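Local coordinates for ralf, proline/betaine transporter (Legionella pneumophila, PDB 4D7Q), which probably promotes guanine-nucleotide exchange through its Legionella Sec7 domain, here fused in an engineered chimera to the capping domain of Rickettsia RalF, at residues 208-214 with 296-302; 221-225 with 237-241; 310-316 with 338-344. The protein carries 2 engineered substitutions. The contacts are given in a common frame with arbitrary orientation. Residue numbers count along the deposited sequence, not the author numbering.

Contact 1 (208-214 with 296-302); sequences GYQINNI and KSKIIIQ
Four near-linear backbone hydrogen bonds tie the strand at 208-212 to the antiparallel strand 297-302. Tyr209 and Ile301 form one hydrogen-bonded pair, Tyr209 N to Ile301 O at 2.9 Å and Ile301 N to Tyr209 O at 2.7 Å; Ile211 and Ile299 form the next, with Ile211 N to Ile299 O at 3.0 Å and Ile299 N to Ile211 O at 3.1 Å. Between and beyond them lie the non-hydrogen-bonded pairs Gln210-Ile300 and Asn212-Lys298, CA atoms 4.6 and 4.5 Å apart. The strand axes approach to 4.7 Å at 167°. At Asn213 (phi/psi 53/39) the chain turns a corner, and Ile214 N makes a weak bond to Ser297 O at 3.3 Å.

On the face bearing Gln210, Asn212 and Lys298, Gln210 NE2 donates to Asn212 OD1 at 2.7 Å. A water joins Gln210 OE1 and Lys298 NZ, 3.0 Å from each, and Lys298 NZ also binds Gly108 O in the Sec7 part. The other face is apolar: Ile211 CD1 meets Ile299 CD1 at 3.8 Å, Ile299 (chi1 p) reaches Ile214, CD1 to CD1 3.8 Å, and Tyr209 packs on Ile301, CB to CB 4.3 Å. Helix 313-325 covers Tyr209 and Ile301. Such alternation, one face under a helix and the other more polar, is characteristic of an antiparallel sheet layered against helices, here two adjacent inner strands of the capping domain.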
loop_
_atom_site.group_PDB
_atom_site.type_symbol
_atom_site.label_atom_id
_atom_site.label_comp_id
_atom_site.label_asym_id
_atom_site.label_seq_id
_atom_site.Cartn_x
_atom_site.Cartn_y
_atom_site.Cartn_z
ATOM N N GLY A 208 -9.566 5.709 5.306
ATOM C CA GLY A 208 -9.505 6.508 6.517
ATOM C C GLY A 208 -9.353 7.979 6.210
ATOM O O GLY A 208 -9.858 8.464 5.195
ATOM N N TYR A 209 -8.643 8.689 7.089
ATOM C CA TYR A 209 -8.418 10.129 6.969
ATOM C C TYR A 209 -7.034 10.431 6.435
ATOM O O TYR A 209 -6.043 9.852 6.901
ATOM C CB TYR A 209 -8.593 10.800 8.323
ATOM C CG TYR A 209 -9.899 10.480 9.009
ATOM C CD1 TYR A 209 -11.083 11.108 8.625
ATOM C CD2 TYR A 209 -9.937 9.621 10.109
ATOM C CE1 TYR A 209 -12.280 10.861 9.298
ATOM C CE2 TYR A 209 -11.128 9.359 10.780
ATOM C CZ TYR A 209 -12.293 9.998 10.388
ATOM O OH TYR A 209 -13.456 9.729 11.070
ATOM N N GLN A 210 -6.973 11.313 5.441
ATOM C CA GLN A 210 -5.707 11.662 4.803
ATOM C C GLN A 210 -5.545 13.160 4.754
ATOM O O GLN A 210 -6.497 13.874 4.471
ATOM C CB GLN A 210 -5.609 11.062 3.392
ATOM C CG GLN A 210 -4.216 11.213 2.734
ATOM C CD GLN A 210 -4.085 10.411 1.463
ATOM O OE1 GLN A 210 -4.600 9.306 1.348
ATOM N NE2 GLN A 210 -3.345 10.927 0.497
ATOM N N ILE A 211 -4.335 13.629 5.062
ATOM C CA ILE A 211 -3.987 15.043 5.002
ATOM C C ILE A 211 -2.747 15.163 4.119
ATOM O O ILE A 211 -1.648 14.761 4.532
ATOM C CB ILE A 211 -3.811 15.741 6.376
ATOM C CG1 ILE A 211 -4.893 15.319 7.419
ATOM C CG2 ILE A 211 -3.772 17.272 6.160
ATOM C CD1 ILE A 211 -4.732 15.974 8.865
ATOM N N ASN A 212 -2.940 15.675 2.887
ATOM C CA ASN A 212 -1.842 15.872 1.943
ATOM C C ASN A 212 -1.228 17.227 2.144
ATOM O O ASN A 212 -1.874 18.103 2.704
ATOM C CB ASN A 212 -2.344 15.820 0.507
ATOM C CG ASN A 212 -2.782 14.471 0.068
ATOM O OD1 ASN A 212 -2.299 13.444 0.558
ATOM N ND2 ASN A 212 -3.662 14.461 -0.913
ATOM N N ASN A 213 0.005 17.411 1.644
ATOM C CA ASN A 213 0.743 18.681 1.655
ATOM C C ASN A 213 0.833 19.278 3.057
ATOM O O ASN A 213 0.714 20.497 3.232
ATOM C CB ASN A 213 0.142 19.681 0.620
ATOM C CG ASN A 213 -0.151 19.056 -0.735
ATOM O OD1 ASN A 213 0.738 18.569 -1.432
ATOM N ND2 ASN A 213 -1.414 19.027 -1.126
ATOM N N ILE A 214 1.024 18.402 4.062
ATOM C CA ILE A 214 1.125 18.813 5.464
ATOM C C ILE A 214 2.560 19.270 5.734
ATOM O O ILE A 214 3.487 18.736 5.121
ATOM C CB ILE A 214 0.620 17.695 6.437
ATOM C CG1 ILE A 214 0.166 18.283 7.802
ATOM C CG2 ILE A 214 1.612 16.507 6.584
ATOM C CD1 ILE A 214 -0.745 17.371 8.669
ATOM N N LYS A 296 5.536 16.335 -1.699
ATOM C CA LYS A 296 5.058 16.795 -0.386
ATOM C C LYS A 296 4.825 15.697 0.634
ATOM O O LYS A 296 4.759 14.522 0.290
ATOM C CB LYS A 296 3.789 17.666 -0.544
ATOM C CG LYS A 296 3.927 18.840 -1.533
ATOM C CD LYS A 296 4.689 20.056 -0.980
ATOM C CE LYS A 296 4.682 21.234 -1.937
ATOM N NZ LYS A 296 5.537 21.008 -3.143
ATOM N N SER A 297 4.721 16.093 1.897
ATOM C CA SER A 297 4.469 15.202 3.021
ATOM C C SER A 297 2.973 14.892 3.114
ATOM O O SER A 297 2.139 15.634 2.589
ATOM C CB SER A 297 4.939 15.848 4.315
ATOM O OG SER A 297 6.353 15.817 4.415
ATOM N N LYS A 298 2.647 13.769 3.761
ATOM C CA LYS A 298 1.275 13.347 3.990
ATOM C C LYS A 298 1.176 12.476 5.247
ATOM O O LYS A 298 2.158 11.843 5.675
ATOM C CB LYS A 298 0.667 12.645 2.730
ATOM C CG LYS A 298 0.896 11.125 2.676
ATOM C CD LYS A 298 0.216 10.432 1.503
ATOM C CE LYS A 298 0.868 9.066 1.314
ATOM N NZ LYS A 298 0.249 8.324 0.188
ATOM N N ILE A 299 -0.015 12.488 5.853
ATOM C CA ILE A 299 -0.361 11.658 6.993
ATOM C C ILE A 299 -1.657 10.914 6.706
ATOM O O ILE A 299 -2.570 11.473 6.084
ATOM C CB ILE A 299 -0.343 12.365 8.382
ATOM C CG1 ILE A 299 -1.338 13.532 8.454
ATOM C CG2 ILE A 299 1.088 12.774 8.810
ATOM C CD1 ILE A 299 -1.754 13.895 9.921
ATOM N N ILE A 300 -1.713 9.648 7.128
ATOM C CA ILE A 300 -2.899 8.801 6.987
ATOM C C ILE A 300 -3.296 8.312 8.389
ATOM O O ILE A 300 -2.501 7.640 9.068
ATOM C CB ILE A 300 -2.705 7.638 5.969
ATOM C CG1 ILE A 300 -2.415 8.189 4.523
ATOM C CG2 ILE A 300 -3.940 6.696 5.966
ATOM C CD1 ILE A 300 -1.834 7.138 3.519
ATOM N N ILE A 301 -4.542 8.636 8.807
ATOM C CA ILE A 301 -5.068 8.247 10.120
ATOM C C ILE A 301 -6.177 7.213 9.988
ATOM O O ILE A 301 -7.155 7.427 9.273
ATOM C CB ILE A 301 -5.493 9.474 10.989
ATOM C CG1 ILE A 301 -4.369 10.532 11.059
ATOM C CG2 ILE A 301 -5.950 9.051 12.410
ATOM C CD1 ILE A 301 -4.665 11.701 10.261
ATOM N N GLN A 302 -6.037 6.096 10.701
ATOM C CA GLN A 302 -7.040 5.035 10.630
ATOM C C GLN A 302 -7.360 4.439 11.973
ATOM O O GLN A 302 -6.432 4.250 12.757
ATOM C CB GLN A 302 -6.557 3.875 9.714
ATOM C CG GLN A 302 -6.312 4.269 8.243
ATOM C CD GLN A 302 -5.594 3.191 7.456
ATOM O OE1 GLN A 302 -5.185 2.158 7.997
ATOM N NE2 GLN A 302 -5.452 3.381 6.142
HETATM O O HOH W 1 -2.649 7.832 -0.309
HETATM O O HOH W 2 4.424 19.087 2.356
#

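Contact 2 (221-225 with 237-241); sequences TFKQL and NIFPK
Ile238 dominates this contact. Its CB points toward helical residues 221-225, and with chi1 at 44° (p) and chi2 at an off-rotamer 98° it lays CD1 against the helix backbone: Ile238 CD1 is 3.5 Å from Thr221 O and 4.0 Å from Leu225 N, the two ends of one helical turn joined by the 3.0 Å bond from Leu225 N to Thr221 O. Thr221 CG2 lies 3.7 Å from Ile238 CD1, and Leu225 CB 4.3 Å from the same methyl. Gln224 (chi1 m, chi2 t) extends over Ile238 CG2. The CA atoms of Thr221 and Ile238 are 6.6 Å apart.

This is helix-to-loop packing within the Rickettsia capping domain, where the irregular segment 237-241, between helix 220-230 and strand 248-252, folds back alongside that helix. No hydrogen bond crosses it; Thr221, with chi1 m, instead gives OG1 to Ser325 O at the end of helix 313-325. Phe239 (chi1 m) starts out away from the helix, yet its CD1 comes to 3.8 Å from Thr221 CG2, and the ring also touches Ile270 and Ile280 of the sheet. Pro240, C-gamma exo, closes the edge with CD 4.0 Å from Thr221 OG1.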
loop_
_atom_site.group_PDB
_atom_site.type_symbol
_atom_site.label_atom_id
_atom_site.label_comp_id
_atom_site.label_asym_id
_atom_site.label_seq_id
_atom_site.Cartn_x
_atom_site.Cartn_y
_atom_site.Cartn_z
ATOM N N THR A 221 0.369 20.925 15.103
ATOM C CA THR A 221 0.327 19.528 15.552
ATOM C C THR A 221 1.379 18.693 14.801
ATOM O O THR A 221 2.084 17.885 15.417
ATOM C CB THR A 221 -1.086 18.941 15.430
ATOM O OG1 THR A 221 -2.022 19.891 15.934
ATOM C CG2 THR A 221 -1.236 17.617 16.195
ATOM N N PHE A 222 1.485 18.889 13.478
ATOM C CA PHE A 222 2.489 18.176 12.697
ATOM C C PHE A 222 3.897 18.654 13.067
ATOM O O PHE A 222 4.801 17.817 13.169
ATOM C CB PHE A 222 2.240 18.296 11.195
ATOM C CG PHE A 222 3.139 17.407 10.366
ATOM C CD1 PHE A 222 2.915 16.035 10.297
ATOM C CD2 PHE A 222 4.191 17.945 9.634
ATOM C CE1 PHE A 222 3.731 15.220 9.510
ATOM C CE2 PHE A 222 5.006 17.125 8.843
ATOM C CZ PHE A 222 4.775 15.771 8.789
ATOM N N LYS A 223 4.075 19.986 13.306
ATOM C CA LYS A 223 5.361 20.569 13.729
ATOM C C LYS A 223 5.888 19.826 14.968
ATOM O O LYS A 223 7.039 19.398 14.988
ATOM C CB LYS A 223 5.216 22.068 14.049
ATOM C CG LYS A 223 6.530 22.718 14.510
ATOM C CD LYS A 223 6.314 23.930 15.406
ATOM C CE LYS A 223 6.260 25.228 14.640
ATOM N NZ LYS A 223 5.918 26.373 15.523
ATOM N N GLN A 224 5.021 19.659 15.978
ATOM C CA GLN A 224 5.341 18.993 17.235
ATOM C C GLN A 224 5.623 17.504 17.034
ATOM O O GLN A 224 6.653 17.014 17.501
ATOM C CB GLN A 224 4.230 19.235 18.261
ATOM C CG GLN A 224 4.183 20.680 18.741
ATOM C CD GLN A 224 3.086 20.888 19.738
ATOM O OE1 GLN A 224 1.931 21.137 19.386
ATOM N NE2 GLN A 224 3.420 20.753 21.005
ATOM N N LEU A 225 4.749 16.804 16.288
ATOM C CA LEU A 225 4.926 15.387 15.990
ATOM C C LEU A 225 6.251 15.140 15.285
ATOM O O LEU A 225 7.029 14.301 15.734
ATOM C CB LEU A 225 3.737 14.841 15.169
ATOM C CG LEU A 225 3.826 13.389 14.685
ATOM C CD1 LEU A 225 3.934 12.400 15.856
ATOM C CD2 LEU A 225 2.655 13.051 13.798
ATOM N N ASN A 237 1.389 13.400 24.100
ATOM C CA ASN A 237 0.044 13.809 23.718
ATOM C C ASN A 237 0.044 15.321 23.429
ATOM O O ASN A 237 -0.054 16.147 24.330
ATOM C CB ASN A 237 -0.981 13.399 24.777
ATOM C CG ASN A 237 -2.419 13.799 24.491
ATOM O OD1 ASN A 237 -2.753 14.371 23.452
ATOM N ND2 ASN A 237 -3.315 13.497 25.414
ATOM N N ILE A 238 0.207 15.669 22.153
ATOM C CA ILE A 238 0.237 17.060 21.666
ATOM C C ILE A 238 -1.058 17.376 20.884
ATOM O O ILE A 238 -1.137 18.374 20.172
ATOM C CB ILE A 238 1.537 17.272 20.810
ATOM C CG1 ILE A 238 1.795 16.083 19.841
ATOM C CG2 ILE A 238 2.757 17.445 21.731
ATOM C CD1 ILE A 238 1.359 16.249 18.433
ATOM N N PHE A 239 -2.059 16.503 21.020
ATOM C CA PHE A 239 -3.328 16.559 20.302
ATOM C C PHE A 239 -4.374 17.416 21.029
ATOM O O PHE A 239 -4.855 17.010 22.094
ATOM C CB PHE A 239 -3.818 15.121 20.003
ATOM C CG PHE A 239 -2.762 14.294 19.299
ATOM C CD1 PHE A 239 -2.511 14.467 17.941
ATOM C CD2 PHE A 239 -1.989 13.379 20.003
ATOM C CE1 PHE A 239 -1.513 13.722 17.295
ATOM C CE2 PHE A 239 -0.986 12.640 19.363
ATOM C CZ PHE A 239 -0.752 12.820 18.010
ATOM N N PRO A 240 -4.714 18.623 20.487
ATOM C CA PRO A 240 -5.670 19.506 21.187
ATOM C C PRO A 240 -7.046 18.924 21.528
ATOM O O PRO A 240 -7.624 19.353 22.510
ATOM C CB PRO A 240 -5.760 20.740 20.272
ATOM C CG PRO A 240 -4.512 20.718 19.469
ATOM C CD PRO A 240 -4.181 19.277 19.269
ATOM N N LYS A 241 -7.560 17.942 20.755
ATOM C CA LYS A 241 -8.872 17.333 21.034
ATOM C C LYS A 241 -8.773 16.203 22.059
ATOM O O LYS A 241 -9.796 15.641 22.461
ATOM C CB LYS A 241 -9.554 16.833 19.741
ATOM C CG LYS A 241 -9.690 17.876 18.630
ATOM C CD LYS A 241 -10.691 18.981 18.958
ATOM C CE LYS A 241 -10.947 19.853 17.752
ATOM N NZ LYS A 241 -11.257 21.258 18.140
#

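Contact 3 (310-316 with 338-344); sequences QPSEQSL and DYLKEDL
Two helix N-termini and the loops leading into them meet in the capping domain, where helices 313-325 and 341-351 begin side by side. The main projection is Tyr339, CB toward 310-316 with chi1 at -70° (m) and chi2 at -74°. Its ring enters a hollow bordered by Gln310, Pro311, Glu313 and Leu316. At the far end Tyr339 OH donates to Pro311 O at 2.7 Å, a bond close to the ring plane, and sits 3.1 Å from Ser312 C. Pro311 CD borders the ring 4.0 Å from Tyr339 CE2. Leu316 (chi1 t, chi2 p) covers one face in a CH-pi contact: Leu316 CD2 stands 4.0 Å from the ring centroid, 22° off the normal.

Leu316 in turn projects between Tyr339 and the first turn of helix 341-351, CD2 lying 4.2 Å from Asp343 CB. Helix 313-325 is N-capped by Ser312, whose OG accepts from Ser315 N at 3.3 Å; Leu340 holds the N-cap position of the other. Where the loops enter, CA of Gln310 and Asp338 are 6.0 Å apart, and Asp338 packs its carboxylate on Gln310 and Pro311, with OD2 3.4 Å from Pro311 CD. That carboxylate also forms salt bridges to Lys27, in the Legionella Sec7 part, and Arg305. Between the two helices, the buried Leu316 and Leu344 meet, Leu316 CD1 to Leu344 CD1 at 3.5 Å.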
loop_
_atom_site.group_PDB
_atom_site.type_symbol
_atom_site.label_atom_id
_atom_site.label_comp_id
_atom_site.label_asym_id
_atom_site.label_seq_id
_atom_site.Cartn_x
_atom_site.Cartn_y
_atom_site.Cartn_z
ATOM N N GLN A 310 -12.795 -6.120 13.377
ATOM C CA GLN A 310 -12.983 -4.717 13.026
ATOM C C GLN A 310 -12.587 -3.789 14.186
ATOM O O GLN A 310 -12.693 -4.214 15.339
ATOM C CB GLN A 310 -14.460 -4.467 12.623
ATOM C CG GLN A 310 -15.476 -4.312 13.751
ATOM C CD GLN A 310 -16.857 -4.113 13.185
ATOM O OE1 GLN A 310 -17.301 -2.984 12.935
ATOM N NE2 GLN A 310 -17.547 -5.211 12.926
ATOM N N PRO A 311 -12.200 -2.512 13.948
ATOM C CA PRO A 311 -11.969 -1.611 15.088
ATOM C C PRO A 311 -13.316 -1.312 15.761
ATOM O O PRO A 311 -14.362 -1.378 15.117
ATOM C CB PRO A 311 -11.411 -0.336 14.438
ATOM C CG PRO A 311 -11.091 -0.700 13.017
ATOM C CD PRO A 311 -12.066 -1.782 12.673
ATOM N N SER A 312 -13.293 -0.985 17.046
ATOM C CA SER A 312 -14.514 -0.625 17.784
ATOM C C SER A 312 -14.965 0.773 17.377
ATOM O O SER A 312 -14.218 1.506 16.719
ATOM C CB SER A 312 -14.226 -0.627 19.284
ATOM O OG SER A 312 -13.127 0.219 19.589
ATOM N N GLU A 313 -16.163 1.167 17.818
ATOM C CA GLU A 313 -16.697 2.514 17.616
ATOM C C GLU A 313 -15.751 3.521 18.306
ATOM O O GLU A 313 -15.525 4.606 17.774
ATOM C CB GLU A 313 -18.103 2.604 18.223
ATOM C CG GLU A 313 -18.990 3.635 17.549
ATOM C CD GLU A 313 -20.430 3.585 18.021
ATOM O OE1 GLU A 313 -21.185 2.703 17.551
ATOM O OE2 GLU A 313 -20.798 4.419 18.877
ATOM N N GLN A 314 -15.174 3.132 19.470
ATOM C CA GLN A 314 -14.216 3.919 20.259
ATOM C C GLN A 314 -12.955 4.266 19.434
ATOM O O GLN A 314 -12.475 5.404 19.477
ATOM C CB GLN A 314 -13.831 3.186 21.567
ATOM C CG GLN A 314 -13.007 4.063 22.528
ATOM C CD GLN A 314 -13.594 5.447 22.781
ATOM O OE1 GLN A 314 -14.787 5.601 23.082
ATOM N NE2 GLN A 314 -12.764 6.485 22.657
ATOM N N SER A 315 -12.439 3.281 18.689
ATOM C CA SER A 315 -11.280 3.421 17.794
ATOM C C SER A 315 -11.572 4.422 16.652
ATOM O O SER A 315 -10.736 5.282 16.358
ATOM C CB SER A 315 -10.895 2.062 17.228
ATOM O OG SER A 315 -10.334 1.273 18.263
ATOM N N LEU A 316 -12.779 4.326 16.048
ATOM C CA LEU A 316 -13.240 5.226 15.002
ATOM C C LEU A 316 -13.283 6.659 15.554
ATOM O O LEU A 316 -12.794 7.580 14.895
ATOM C CB LEU A 316 -14.632 4.770 14.486
ATOM C CG LEU A 316 -15.341 5.698 13.471
ATOM C CD1 LEU A 316 -14.560 5.832 12.166
ATOM C CD2 LEU A 316 -16.742 5.240 13.194
ATOM N N ASP A 338 -14.205 -1.793 7.276
ATOM C CA ASP A 338 -15.273 -1.961 8.251
ATOM C C ASP A 338 -16.257 -0.800 8.410
ATOM O O ASP A 338 -17.404 -1.016 8.819
ATOM C CB ASP A 338 -14.637 -2.280 9.598
ATOM C CG ASP A 338 -13.728 -3.486 9.531
ATOM O OD1 ASP A 338 -14.243 -4.601 9.336
ATOM O OD2 ASP A 338 -12.507 -3.311 9.682
ATOM N N TYR A 339 -15.803 0.418 8.138
ATOM C CA TYR A 339 -16.609 1.616 8.306
ATOM C C TYR A 339 -16.816 2.336 7.008
ATOM O O TYR A 339 -15.855 2.603 6.268
ATOM C CB TYR A 339 -15.973 2.546 9.343
ATOM C CG TYR A 339 -16.053 1.984 10.744
ATOM C CD1 TYR A 339 -17.259 1.980 11.447
ATOM C CD2 TYR A 339 -14.932 1.433 11.362
ATOM C CE1 TYR A 339 -17.346 1.448 12.732
ATOM C CE2 TYR A 339 -15.002 0.915 12.658
ATOM C CZ TYR A 339 -16.218 0.906 13.328
ATOM O OH TYR A 339 -16.320 0.359 14.583
ATOM N N LEU A 340 -18.077 2.674 6.740
ATOM C CA LEU A 340 -18.479 3.398 5.546
ATOM C C LEU A 340 -17.880 4.801 5.590
ATOM O O LEU A 340 -17.589 5.302 6.675
ATOM C CB LEU A 340 -20.027 3.468 5.464
ATOM C CG LEU A 340 -20.779 2.126 5.305
ATOM C CD1 LEU A 340 -22.295 2.336 5.336
ATOM C CD2 LEU A 340 -20.405 1.415 3.998
ATOM N N LYS A 341 -17.701 5.439 4.417
ATOM C CA LYS A 341 -17.188 6.812 4.349
ATOM C C LYS A 341 -18.030 7.778 5.213
ATOM O O LYS A 341 -17.466 8.668 5.868
ATOM C CB LYS A 341 -17.146 7.303 2.892
ATOM C CG LYS A 341 -16.654 8.741 2.768
ATOM C CD LYS A 341 -16.656 9.210 1.338
ATOM C CE LYS A 341 -16.339 10.679 1.264
ATOM N NZ LYS A 341 -16.105 11.104 -0.137
ATOM N N GLU A 342 -19.367 7.580 5.233
ATOM C CA GLU A 342 -20.284 8.438 5.984
ATOM C C GLU A 342 -20.068 8.400 7.476
ATOM O O GLU A 342 -20.273 9.420 8.133
ATOM C CB GLU A 342 -21.770 8.185 5.615
ATOM C CG GLU A 342 -22.262 6.777 5.932
ATOM C CD GLU A 342 -23.737 6.520 5.713
ATOM O OE1 GLU A 342 -24.328 7.146 4.803
ATOM O OE2 GLU A 342 -24.294 5.659 6.431
ATOM N N ASP A 343 -19.661 7.228 8.015
ATOM C CA ASP A 343 -19.399 7.037 9.448
ATOM C C ASP A 343 -18.143 7.795 9.826
ATOM O O ASP A 343 -18.099 8.423 10.888
ATOM C CB ASP A 343 -19.217 5.540 9.767
ATOM C CG ASP A 343 -20.459 4.710 9.524
ATOM O OD1 ASP A 343 -21.571 5.268 9.622
ATOM O OD2 ASP A 343 -20.318 3.492 9.256
ATOM N N LEU A 344 -17.071 7.708 8.853
ATOM C CA LEU A 344 -15.872 8.484 9.148
ATOM C C LEU A 344 -16.152 9.975 9.054
ATOM O O LEU A 344 -15.745 10.722 9.939
ATOM C CB LEU A 344 -14.718 8.090 8.221
ATOM C CG LEU A 344 -13.891 6.885 8.664
ATOM C CD1 LEU A 344 -14.723 5.624 8.635
ATOM C CD2 LEU A 344 -12.721 6.686 7.746
#

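Overall arrangement
All three contacts lie in the Rickettsia-derived capping domain. Contact 1 joins two inner strands of its six-stranded antiparallel sheet, closing a long chain loop within which contact 2 is nested; contact 3 follows in series. Centres are 14 Å apart for contacts 1 and 2, where Phe222 packs on Ile214 and Ile299, and 18 Å for contacts 1 and 3, where Tyr209 OH probably hydrogen-bonds Leu344 O at 2.7 Å. Contacts 2 and 3 do not touch, their nearest atoms being about 10 Å apart. Helix 220-230 follows strand 208-214, and helix 313-325 follows strand 297-303, so each strand of contact 1 leads along the chain into a helix of contact 2 or contact 3.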